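Local structure of putative citrate lyase (3QQW) at residues P147-E153 against I170-G176; V221-C227 against F249-I255; R84-H90 against L112-P118. The protein probably acts as a magnesium-dependent lyase of the HpcH/HpaI aldolase/citrate lyase family, perhaps cleaving (S)-citramalyl-CoA or a related CoA thioester. Residues are numbered along the deposited sequence.

Interaction 1: P147-E153 against I170-G176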
loop_
_atom_site.group_PDB
_atom_site.type_symbol
_atom_site.label_atom_id
_atom_site.label_comp_id
_atom_site.label_asym_id
_atom_site.label_seq_id
_atom_site.Cartn_x
_atom_site.Cartn_y
_atom_site.Cartn_z
ATOM N N PRO C 147 10.515 -25.984 9.437
ATOM C CA PRO C 147 10.165 -24.731 8.741
ATOM C C PRO C 147 8.663 -24.617 8.558
ATOM O O PRO C 147 7.979 -25.619 8.440
ATOM C CB PRO C 147 10.884 -24.860 7.400
ATOM C CG PRO C 147 11.952 -25.896 7.623
ATOM C CD PRO C 147 11.300 -26.868 8.557
ATOM N N VAL C 148 8.147 -23.406 8.608
ATOM C CA VAL C 148 6.712 -23.142 8.511
ATOM C C VAL C 148 6.406 -22.297 7.266
ATOM O O VAL C 148 7.166 -21.388 6.910
ATOM C CB VAL C 148 6.193 -22.457 9.817
ATOM C CG1 VAL C 148 4.706 -22.184 9.747
ATOM C CG2 VAL C 148 6.522 -23.299 11.049
ATOM N N HIS C 149 5.288 -22.641 6.611
ATOM C CA HIS C 149 4.689 -21.954 5.462
ATOM C C HIS C 149 3.383 -21.402 5.951
ATOM O O HIS C 149 2.553 -22.161 6.472
ATOM C CB HIS C 149 4.484 -22.885 4.265
ATOM C CG HIS C 149 5.737 -23.442 3.653
ATOM N ND1 HIS C 149 5.701 -24.073 2.421
ATOM C CD2 HIS C 149 7.008 -23.477 4.129
ATOM C CE1 HIS C 149 6.942 -24.467 2.182
ATOM N NE2 HIS C 149 7.768 -24.129 3.189
ATOM N N VAL C 150 3.210 -20.084 5.873
ATOM C CA VAL C 150 1.995 -19.459 6.405
ATOM C C VAL C 150 1.146 -18.905 5.276
ATOM O O VAL C 150 1.615 -18.112 4.458
ATOM C CB VAL C 150 2.343 -18.364 7.458
ATOM C CG1 VAL C 150 1.096 -17.695 8.006
ATOM C CG2 VAL C 150 3.158 -18.956 8.595
ATOM N N LEU C 151 -0.119 -19.323 5.240
ATOM C CA LEU C 151 -1.073 -18.777 4.282
ATOM C C LEU C 151 -1.524 -17.399 4.717
ATOM O O LEU C 151 -1.896 -17.207 5.882
ATOM C CB LEU C 151 -2.307 -19.681 4.152
ATOM C CG LEU C 151 -2.378 -20.723 3.020
ATOM C CD1 LEU C 151 -2.292 -20.098 1.651
ATOM C CD2 LEU C 151 -1.393 -21.799 3.211
ATOM N N ILE C 152 -1.482 -16.442 3.784
ATOM C CA ILE C 152 -2.017 -15.086 3.956
ATOM C C ILE C 152 -3.254 -15.091 3.098
ATOM O O ILE C 152 -3.156 -15.013 1.876
ATOM C CB ILE C 152 -0.987 -13.978 3.624
ATOM C CG1 ILE C 152 0.340 -14.178 4.454
ATOM C CG2 ILE C 152 -1.603 -12.578 3.817
ATOM C CD1 ILE C 152 0.217 -14.186 6.032
ATOM N N GLU C 153 -4.415 -15.374 3.729
ATOM C CA GLU C 153 -5.668 -15.529 2.987
ATOM C C GLU C 153 -6.883 -14.981 3.747
ATOM O O GLU C 153 -8.026 -15.346 3.444
ATOM C CB GLU C 153 -5.881 -17.000 2.607
ATOM C CG GLU C 153 -5.906 -18.000 3.748
ATOM C CD GLU C 153 -5.856 -19.451 3.303
ATOM O OE1 GLU C 153 -6.017 -19.713 2.091
ATOM O OE2 GLU C 153 -5.641 -20.333 4.164
ATOM N N ILE C 170 9.600 -19.217 9.803
ATOM C CA ILE C 170 8.786 -19.083 8.592
ATOM C C ILE C 170 9.754 -18.985 7.429
ATOM O O ILE C 170 10.718 -18.206 7.469
ATOM C CB ILE C 170 7.782 -17.890 8.645
ATOM C CG1 ILE C 170 6.788 -18.069 9.820
ATOM C CG2 ILE C 170 7.021 -17.690 7.291
ATOM C CD1 ILE C 170 5.888 -16.859 10.043
ATOM N N GLU C 171 9.531 -19.805 6.412
ATOM C CA GLU C 171 10.374 -19.743 5.215
ATOM C C GLU C 171 9.522 -19.394 3.997
ATOM O O GLU C 171 10.075 -18.943 2.994
ATOM C CB GLU C 171 11.194 -21.027 5.001
ATOM C CG GLU C 171 10.348 -22.249 4.707
ATOM C CD GLU C 171 11.104 -23.489 4.277
ATOM O OE1 GLU C 171 12.347 -23.532 4.422
ATOM O OE2 GLU C 171 10.428 -24.442 3.833
ATOM N N VAL C 172 8.190 -19.549 4.092
ATOM C CA VAL C 172 7.285 -19.198 3.001
ATOM C C VAL C 172 6.035 -18.471 3.533
ATOM O O VAL C 172 5.494 -18.838 4.579
ATOM C CB VAL C 172 6.851 -20.416 2.124
ATOM C CG1 VAL C 172 5.774 -20.031 1.122
ATOM C CG2 VAL C 172 8.013 -21.072 1.407
ATOM N N LEU C 173 5.576 -17.451 2.771
ATOM C CA LEU C 173 4.285 -16.784 2.901
ATOM C C LEU C 173 3.529 -17.159 1.649
ATOM O O LEU C 173 3.999 -16.904 0.536
ATOM C CB LEU C 173 4.351 -15.267 3.097
ATOM C CG LEU C 173 5.004 -14.736 4.384
ATOM C CD1 LEU C 173 4.843 -13.229 4.469
ATOM C CD2 LEU C 173 4.396 -15.396 5.652
ATOM N N ASP C 174 2.399 -17.861 1.817
ATOM C CA ASP C 174 1.585 -18.323 0.699
ATOM C C ASP C 174 0.419 -17.423 0.479
ATOM O O ASP C 174 -0.310 -17.131 1.421
ATOM C CB ASP C 174 1.066 -19.756 0.985
ATOM C CG ASP C 174 2.101 -20.834 1.015
ATOM O OD1 ASP C 174 2.727 -21.065 -0.014
ATOM O OD2 ASP C 174 2.226 -21.501 2.062
ATOM N N PHE C 175 0.180 -17.023 -0.754
ATOM C CA PHE C 175 -1.012 -16.204 -1.041
ATOM C C PHE C 175 -2.219 -17.107 -1.339
ATOM O O PHE C 175 -2.198 -17.878 -2.295
ATOM C CB PHE C 175 -0.768 -15.229 -2.192
ATOM C CG PHE C 175 -1.892 -14.232 -2.273
ATOM C CD1 PHE C 175 -2.042 -13.248 -1.299
ATOM C CD2 PHE C 175 -2.846 -14.317 -3.283
ATOM C CE1 PHE C 175 -3.119 -12.361 -1.336
ATOM C CE2 PHE C 175 -3.921 -13.429 -3.323
ATOM C CZ PHE C 175 -4.045 -12.446 -2.356
ATOM N N GLY C 176 -3.240 -17.019 -0.497
ATOM C CA GLY C 176 -4.465 -17.789 -0.645
ATOM C C GLY C 176 -5.536 -16.909 -1.252
ATOM O O GLY C 176 -6.296 -16.263 -0.528
HETATM O O HOH W 1 3.013 -24.391 1.824
#
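Strands 148-152 and 170-175 are parallel neighbours in the TIM barrel, their axes 4.5 Å apart at 26°. The backbone hydrogen-bond ladder runs from Glu171 N to Val148 O (2.9 Å), through Val150 N to Val172 O (2.9 Å), Asp174 N to Val150 O (2.8 Å) and Ile152 N to Asp174 O (2.7 Å), ending with Gly176 N to Ile152 O (3.1 Å). A beta bulge interrupts the register: Val148 pairs with Ile170, but His149 with Val172. On the face of His149, Leu151, Val172 and Asp174, His149 NE2 donates to Glu171 OE2 at 2.8 Å, while His149 ND1 lies 2.8 Å from a water that donates to Asp174 OD2 at 3.0 Å; Asp174 OD1 accepts from Trp253. On the other face Val150 CG2 meets Ile170 CD1 (3.7 Å); Val150, Ile152 and Leu173 pack against helix 161-164, the latter two also against helix 202-217. Glu153, predicted to bind Mg(2+) and substrate, accepts a hydrogen bond from Lys119 N. Over the imidazole face sits Val172 CG2, 3.6 Å from the His149 ring centroid.

Interaction 2: V221-C227 against F249-I255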
loop_
_atom_site.group_PDB
_atom_site.type_symbol
_atom_site.label_atom_id
_atom_site.label_comp_id
_atom_site.label_asym_id
_atom_site.label_seq_id
_atom_site.Cartn_x
_atom_site.Cartn_y
_atom_site.Cartn_z
ATOM N N VAL C 221 10.432 -16.525 1.408
ATOM C CA VAL C 221 10.027 -16.753 0.037
ATOM C C VAL C 221 8.513 -16.443 -0.111
ATOM O O VAL C 221 7.686 -17.053 0.583
ATOM C CB VAL C 221 10.373 -18.206 -0.421
ATOM C CG1 VAL C 221 9.669 -18.568 -1.726
ATOM C CG2 VAL C 221 11.878 -18.390 -0.548
ATOM N N PRO C 222 8.120 -15.532 -1.033
ATOM C CA PRO C 222 6.677 -15.333 -1.271
ATOM C C PRO C 222 6.188 -16.349 -2.319
ATOM O O PRO C 222 6.795 -16.470 -3.377
ATOM C CB PRO C 222 6.594 -13.880 -1.754
ATOM C CG PRO C 222 8.026 -13.520 -2.201
ATOM C CD PRO C 222 8.936 -14.685 -1.923
ATOM N N ALA C 223 5.111 -17.109 -2.009
ATOM C CA ALA C 223 4.571 -18.105 -2.927
ATOM C C ALA C 223 3.194 -17.716 -3.436
ATOM O O ALA C 223 2.358 -17.160 -2.706
ATOM C CB ALA C 223 4.530 -19.467 -2.282
ATOM N N HIS C 224 3.005 -17.949 -4.750
ATOM C CA HIS C 224 1.789 -17.594 -5.457
ATOM C C HIS C 224 0.777 -18.734 -5.446
ATOM O O HIS C 224 1.152 -19.892 -5.376
ATOM C CB HIS C 224 2.138 -17.191 -6.890
ATOM C CG HIS C 224 1.032 -16.458 -7.597
ATOM N ND1 HIS C 224 0.345 -17.031 -8.647
ATOM C CD2 HIS C 224 0.537 -15.215 -7.380
ATOM C CE1 HIS C 224 -0.563 -16.139 -9.008
ATOM N NE2 HIS C 224 -0.483 -15.033 -8.280
ATOM N N ASN C 225 -0.519 -18.386 -5.497
ATOM C CA ASN C 225 -1.671 -19.302 -5.585
ATOM C C ASN C 225 -1.619 -20.069 -6.921
ATOM O O ASN C 225 -0.907 -19.660 -7.836
ATOM C CB ASN C 225 -2.991 -18.518 -5.462
ATOM C CG ASN C 225 -2.994 -17.255 -6.291
ATOM O OD1 ASN C 225 -2.315 -16.282 -5.965
ATOM N ND2 ASN C 225 -3.720 -17.255 -7.396
ATOM N N VAL C 226 -2.373 -21.171 -7.021
ATOM C CA VAL C 226 -2.431 -22.042 -8.199
ATOM C C VAL C 226 -2.998 -21.336 -9.435
ATOM O O VAL C 226 -3.687 -20.304 -9.351
ATOM C CB VAL C 226 -3.295 -23.311 -7.903
ATOM C CG1 VAL C 226 -2.691 -24.167 -6.779
ATOM C CG2 VAL C 226 -4.741 -22.939 -7.572
ATOM N N CYS C 227 -2.754 -21.950 -10.586
ATOM C CA CYS C 227 -3.407 -21.580 -11.825
ATOM C C CYS C 227 -4.620 -22.506 -11.911
ATOM O O CYS C 227 -4.503 -23.701 -11.619
ATOM C CB CYS C 227 -2.480 -21.718 -13.029
ATOM S SG CYS C 227 -3.288 -21.344 -14.616
ATOM N N PHE C 249 6.999 -12.904 -6.811
ATOM C CA PHE C 249 6.795 -14.244 -6.258
ATOM C C PHE C 249 7.930 -15.120 -6.748
ATOM O O PHE C 249 8.417 -14.913 -7.863
ATOM C CB PHE C 249 5.435 -14.817 -6.661
ATOM C CG PHE C 249 4.271 -14.168 -5.954
ATOM C CD1 PHE C 249 3.818 -14.659 -4.739
ATOM C CD2 PHE C 249 3.598 -13.102 -6.524
ATOM C CE1 PHE C 249 2.693 -14.106 -4.112
ATOM C CE2 PHE C 249 2.488 -12.536 -5.887
ATOM C CZ PHE C 249 2.042 -13.038 -4.686
ATOM N N LEU C 250 8.399 -16.060 -5.898
ATOM C CA LEU C 250 9.550 -16.905 -6.199
ATOM C C LEU C 250 9.192 -18.378 -6.141
ATOM O O LEU C 250 10.052 -19.271 -6.282
ATOM C CB LEU C 250 10.633 -16.570 -5.155
ATOM C CG LEU C 250 11.282 -15.189 -5.264
ATOM C CD1 LEU C 250 12.226 -14.954 -4.117
ATOM C CD2 LEU C 250 12.015 -15.042 -6.584
ATOM N N ARG C 251 7.911 -18.631 -5.909
ATOM C CA ARG C 251 7.349 -19.969 -5.792
ATOM C C ARG C 251 5.877 -19.902 -6.174
ATOM O O ARG C 251 5.270 -18.831 -6.134
ATOM C CB ARG C 251 7.538 -20.461 -4.356
ATOM C CG ARG C 251 7.220 -21.908 -4.062
ATOM C CD ARG C 251 7.868 -22.165 -2.717
ATOM N NE ARG C 251 7.376 -23.345 -2.022
ATOM C CZ ARG C 251 8.080 -24.454 -1.855
ATOM N NH1 ARG C 251 9.282 -24.567 -2.391
ATOM N NH2 ARG C 251 7.592 -25.455 -1.142
HETATM N N MSE C 252 5.306 -21.053 -6.557
HETATM C CA MSE C 252 3.904 -21.153 -6.904
HETATM C C MSE C 252 3.413 -22.538 -6.655
HETATM O O MSE C 252 4.100 -23.509 -6.976
HETATM C CB MSE C 252 3.688 -20.776 -8.372
HETATM C CG MSE C 252 2.243 -20.522 -8.708
HETATM SE SE MSE C 252 2.135 -19.766 -10.449
HETATM C CE MSE C 252 0.380 -20.438 -10.957
ATOM N N TRP C 253 2.180 -22.632 -6.165
ATOM C CA TRP C 253 1.505 -23.896 -5.913
ATOM C C TRP C 253 1.089 -24.583 -7.208
ATOM O O TRP C 253 0.783 -23.933 -8.204
ATOM C CB TRP C 253 0.272 -23.658 -5.045
ATOM C CG TRP C 253 0.544 -23.372 -3.598
ATOM C CD1 TRP C 253 1.730 -23.001 -3.036
ATOM C CD2 TRP C 253 -0.410 -23.422 -2.530
ATOM N NE1 TRP C 253 1.584 -22.840 -1.679
ATOM C CE2 TRP C 253 0.280 -23.105 -1.336
ATOM C CE3 TRP C 253 -1.771 -23.788 -2.451
ATOM C CZ2 TRP C 253 -0.355 -23.080 -0.082
ATOM C CZ3 TRP C 253 -2.394 -23.778 -1.206
ATOM C CH2 TRP C 253 -1.699 -23.396 -0.046
ATOM N N SER C 254 1.006 -25.906 -7.154
ATOM C CA SER C 254 0.531 -26.760 -8.225
ATOM C C SER C 254 -0.528 -27.712 -7.672
ATOM O O SER C 254 -0.362 -28.230 -6.564
ATOM C CB SER C 254 1.691 -27.543 -8.824
ATOM O OG SER C 254 1.213 -28.606 -9.627
ATOM N N ILE C 255 -1.597 -27.953 -8.433
ATOM C CA ILE C 255 -2.653 -28.886 -8.020
ATOM C C ILE C 255 -2.802 -30.016 -9.038
ATOM O O ILE C 255 -3.546 -30.962 -8.798
ATOM C CB ILE C 255 -4.007 -28.205 -7.731
ATOM C CG1 ILE C 255 -4.406 -27.199 -8.844
ATOM C CG2 ILE C 255 -3.993 -27.614 -6.319
ATOM C CD1 ILE C 255 -5.867 -26.716 -8.827
HETATM O O HOH W 2 -0.659 -23.855 -10.494
#
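A right-handed beta-alpha-beta crossover of the TIM barrel, through helix 233-247, brings strands 221-224 and 251-254 side by side, parallel, with axes 4.2 Å apart at 37°. Three backbone hydrogen bonds join them: Leu250 N to Pro222 O (3.0 Å), His224 N to Arg251 O (2.8 Å) and Trp253 N to His224 O (3.0 Å). His224 fills the gap between Phe249 and the selenomethionine Met252: its ring edge meets the Phe249 face in a T-shaped pair, centroids 4.8 Å apart and planes at 72°, and His224 ND1 is 3.7 Å from Met252 SE, while NE2 is hydrogen-bonded to Lys208. Farther along, Met252 CE reaches Cys227 CB (3.8 Å), and Val226 CG1 wedges between Trp253 CB (3.5 Å) and Ile255 CG2 (3.7 Å). On the barrel-interior side, small Ala223 lies against the base of Arg251, CB to CB 3.8 Å, and the guanidinium extends away to Glu26 and Asp50. Where the backbones diverge, a water bridges the gap, accepting from Cys227 N at 2.8 Å and donating to Trp253 O at 2.7 Å.

Interaction 3: R84-H90 against L112-P118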
loop_
_atom_site.group_PDB
_atom_site.type_symbol
_atom_site.label_atom_id
_atom_site.label_comp_id
_atom_site.label_asym_id
_atom_site.label_seq_id
_atom_site.Cartn_x
_atom_site.Cartn_y
_atom_site.Cartn_z
ATOM N N ARG C 84 11.369 -33.975 0.509
ATOM C CA ARG C 84 10.821 -32.677 0.086
ATOM C C ARG C 84 9.317 -32.740 0.067
ATOM O O ARG C 84 8.645 -32.225 -0.846
ATOM C CB ARG C 84 11.410 -32.252 -1.299
ATOM C CG ARG C 84 12.869 -31.712 -1.225
ATOM C CD ARG C 84 13.191 -30.747 -0.068
ATOM N NE ARG C 84 12.237 -29.626 0.050
ATOM C CZ ARG C 84 12.085 -28.872 1.140
ATOM N NH1 ARG C 84 12.821 -29.097 2.218
ATOM N NH2 ARG C 84 11.182 -27.897 1.165
ATOM N N ALA C 85 8.800 -33.351 1.123
ATOM C CA ALA C 85 7.393 -33.567 1.373
ATOM C C ALA C 85 7.009 -32.933 2.718
ATOM O O ALA C 85 7.539 -33.309 3.765
ATOM C CB ALA C 85 7.103 -35.061 1.370
ATOM N N GLY C 86 6.164 -31.906 2.648
ATOM C CA GLY C 86 5.633 -31.196 3.806
ATOM C C GLY C 86 4.166 -31.535 3.982
ATOM O O GLY C 86 3.618 -32.347 3.228
ATOM N N ALA C 87 3.508 -30.917 4.957
ATOM C CA ALA C 87 2.095 -31.183 5.192
ATOM C C ALA C 87 1.326 -29.926 5.505
ATOM O O ALA C 87 1.820 -29.066 6.220
ATOM C CB ALA C 87 1.926 -32.177 6.333
ATOM N N ARG C 88 0.104 -29.826 5.002
ATOM C CA ARG C 88 -0.771 -28.719 5.364
ATOM C C ARG C 88 -1.698 -29.259 6.422
ATOM O O ARG C 88 -2.465 -30.171 6.152
ATOM C CB ARG C 88 -1.546 -28.099 4.169
ATOM C CG ARG C 88 -2.603 -27.120 4.689
ATOM C CD ARG C 88 -3.223 -26.150 3.723
ATOM N NE ARG C 88 -3.866 -26.791 2.583
ATOM C CZ ARG C 88 -4.386 -26.128 1.547
ATOM N NH1 ARG C 88 -4.404 -24.796 1.539
ATOM N NH2 ARG C 88 -4.923 -26.794 0.526
ATOM N N ILE C 89 -1.618 -28.705 7.628
ATOM C CA ILE C 89 -2.466 -29.062 8.751
ATOM C C ILE C 89 -3.737 -28.220 8.655
ATOM O O ILE C 89 -3.826 -27.363 7.800
ATOM C CB ILE C 89 -1.661 -28.826 10.079
ATOM C CG1 ILE C 89 -1.344 -27.296 10.297
ATOM C CG2 ILE C 89 -0.366 -29.697 10.069
ATOM C CD1 ILE C 89 -0.828 -26.895 11.670
ATOM N N HIS C 90 -4.696 -28.436 9.532
ATOM C CA HIS C 90 -5.930 -27.670 9.613
ATOM C C HIS C 90 -5.657 -26.253 10.188
ATOM O O HIS C 90 -4.618 -26.023 10.804
ATOM C CB HIS C 90 -6.959 -28.437 10.479
ATOM C CG HIS C 90 -7.510 -29.656 9.787
ATOM N ND1 HIS C 90 -6.878 -30.900 9.880
ATOM C CD2 HIS C 90 -8.584 -29.780 8.974
ATOM C CE1 HIS C 90 -7.609 -31.729 9.158
ATOM N NE2 HIS C 90 -8.652 -31.098 8.603
ATOM N N LEU C 112 10.106 -34.640 7.715
ATOM C CA LEU C 112 9.161 -33.547 7.466
ATOM C C LEU C 112 9.879 -32.290 6.992
ATOM O O LEU C 112 10.747 -31.778 7.697
ATOM C CB LEU C 112 8.334 -33.271 8.720
ATOM C CG LEU C 112 7.161 -32.266 8.606
ATOM C CD1 LEU C 112 6.099 -32.713 7.598
ATOM C CD2 LEU C 112 6.545 -32.061 9.951
ATOM N N ALA C 113 9.562 -31.834 5.761
ATOM C CA ALA C 113 10.229 -30.692 5.146
ATOM C C ALA C 113 9.708 -29.358 5.706
ATOM O O ALA C 113 10.492 -28.418 5.868
ATOM C CB ALA C 113 10.047 -30.731 3.636
ATOM N N TYR C 114 8.392 -29.275 5.973
ATOM C CA TYR C 114 7.711 -28.078 6.458
ATOM C C TYR C 114 6.276 -28.376 6.854
ATOM O O TYR C 114 5.720 -29.417 6.480
ATOM C CB TYR C 114 7.709 -26.946 5.390
ATOM C CG TYR C 114 7.146 -27.376 4.063
ATOM C CD1 TYR C 114 5.778 -27.293 3.801
ATOM C CD2 TYR C 114 7.977 -27.864 3.057
ATOM C CE1 TYR C 114 5.247 -27.720 2.582
ATOM C CE2 TYR C 114 7.456 -28.306 1.843
ATOM C CZ TYR C 114 6.092 -28.232 1.611
ATOM O OH TYR C 114 5.589 -28.636 0.397
ATOM N N ILE C 115 5.658 -27.413 7.554
ATOM C CA ILE C 115 4.246 -27.453 7.895
ATOM C C ILE C 115 3.628 -26.195 7.302
ATOM O O ILE C 115 4.136 -25.088 7.499
ATOM C CB ILE C 115 3.978 -27.603 9.418
ATOM C CG1 ILE C 115 4.264 -29.040 9.854
ATOM C CG2 ILE C 115 2.543 -27.192 9.792
ATOM C CD1 ILE C 115 4.462 -29.170 11.284
ATOM N N THR C 116 2.548 -26.385 6.546
ATOM C CA THR C 116 1.769 -25.313 5.947
ATOM C C THR C 116 0.597 -25.042 6.888
ATOM O O THR C 116 -0.163 -25.958 7.231
ATOM C CB THR C 116 1.390 -25.662 4.534
ATOM O OG1 THR C 116 2.590 -25.812 3.781
ATOM C CG2 THR C 116 0.527 -24.598 3.891
ATOM N N VAL C 117 0.507 -23.791 7.355
ATOM C CA VAL C 117 -0.522 -23.334 8.299
ATOM C C VAL C 117 -1.536 -22.476 7.523
ATOM O O VAL C 117 -1.195 -21.397 7.015
ATOM C CB VAL C 117 0.112 -22.567 9.491
ATOM C CG1 VAL C 117 -0.938 -22.089 10.481
ATOM C CG2 VAL C 117 1.182 -23.394 10.178
ATOM N N PRO C 118 -2.799 -22.910 7.475
ATOM C CA PRO C 118 -3.786 -22.164 6.686
ATOM C C PRO C 118 -4.720 -21.278 7.508
ATOM O O PRO C 118 -4.883 -21.476 8.712
ATOM C CB PRO C 118 -4.605 -23.287 6.050
ATOM C CG PRO C 118 -4.614 -24.348 7.093
ATOM C CD PRO C 118 -3.367 -24.186 7.950
HETATM O O HOH W 3 11.668 -26.985 4.051
#
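This is a parallel strand pairing within the barrel wall, joining strands 85-88 and 115-117 of a beta-alpha-beta unit; their axes approach to 4.6 Å at 26°. Four backbone hydrogen bonds support it: Ala113 N to Ala85 O (3.2 Å), Ala87 N to Tyr114 O (3.1 Å), Thr116 N to Ala87 O (2.8 Å) and Ile89 N to Thr116 O (3.1 Å). Gly86 CA makes a CH-pi contact over the face of the Tyr114 ring, 3.7 Å from its centroid and 11° off the normal; an ideal CB there would be 2.3 Å from Tyr114 CE1, a clash. Arg84, salt-bridged through NE to Asp50, curls back so that Arg84 NH1 is 3.5 Å from Ala113 CB, and a water links Arg84 NH1 (3.0 Å) to Ala113 O (2.6 Å). Arg88, predicted to bind substrate, packs its CB 3.8 Å from Thr116 CB and forms a salt bridge with Asp54. Outside the barrel, Ile89 CG2 meets Ile115 CG2 at 3.8 Å under helix 97-107, while Ala87 faces helix 64-76; inside, Arg88 and Thr116 touch strand 25-29.

How the interactions relate
All three contacts are buried parallel pairings in one closed eight-stranded barrel. Interactions 1 and 3 adjoin through strands 115-117 and 148-152, where His149 N and O bond to Ile115 O and Val117 N, both at 2.8 Å; interactions 1 and 2 adjoin through strands 170-175 and 221-224, where Ala223 N bonds to Leu173 O at 2.8 Å. Interactions 2 and 3 lie farther apart, centres about 15 Å, yet Trp253 CH2 packs 3.4 Å from Arg88 NH1 across the interior. Interaction 1, nearest the chain centre, has the longest ladder and a His-carboxylate bond; interaction 2 relies more on aromatic packing and reaches the surface at Ile255; interaction 3 sets a glycine CA over a tyrosine ring face in a CH-pi contact.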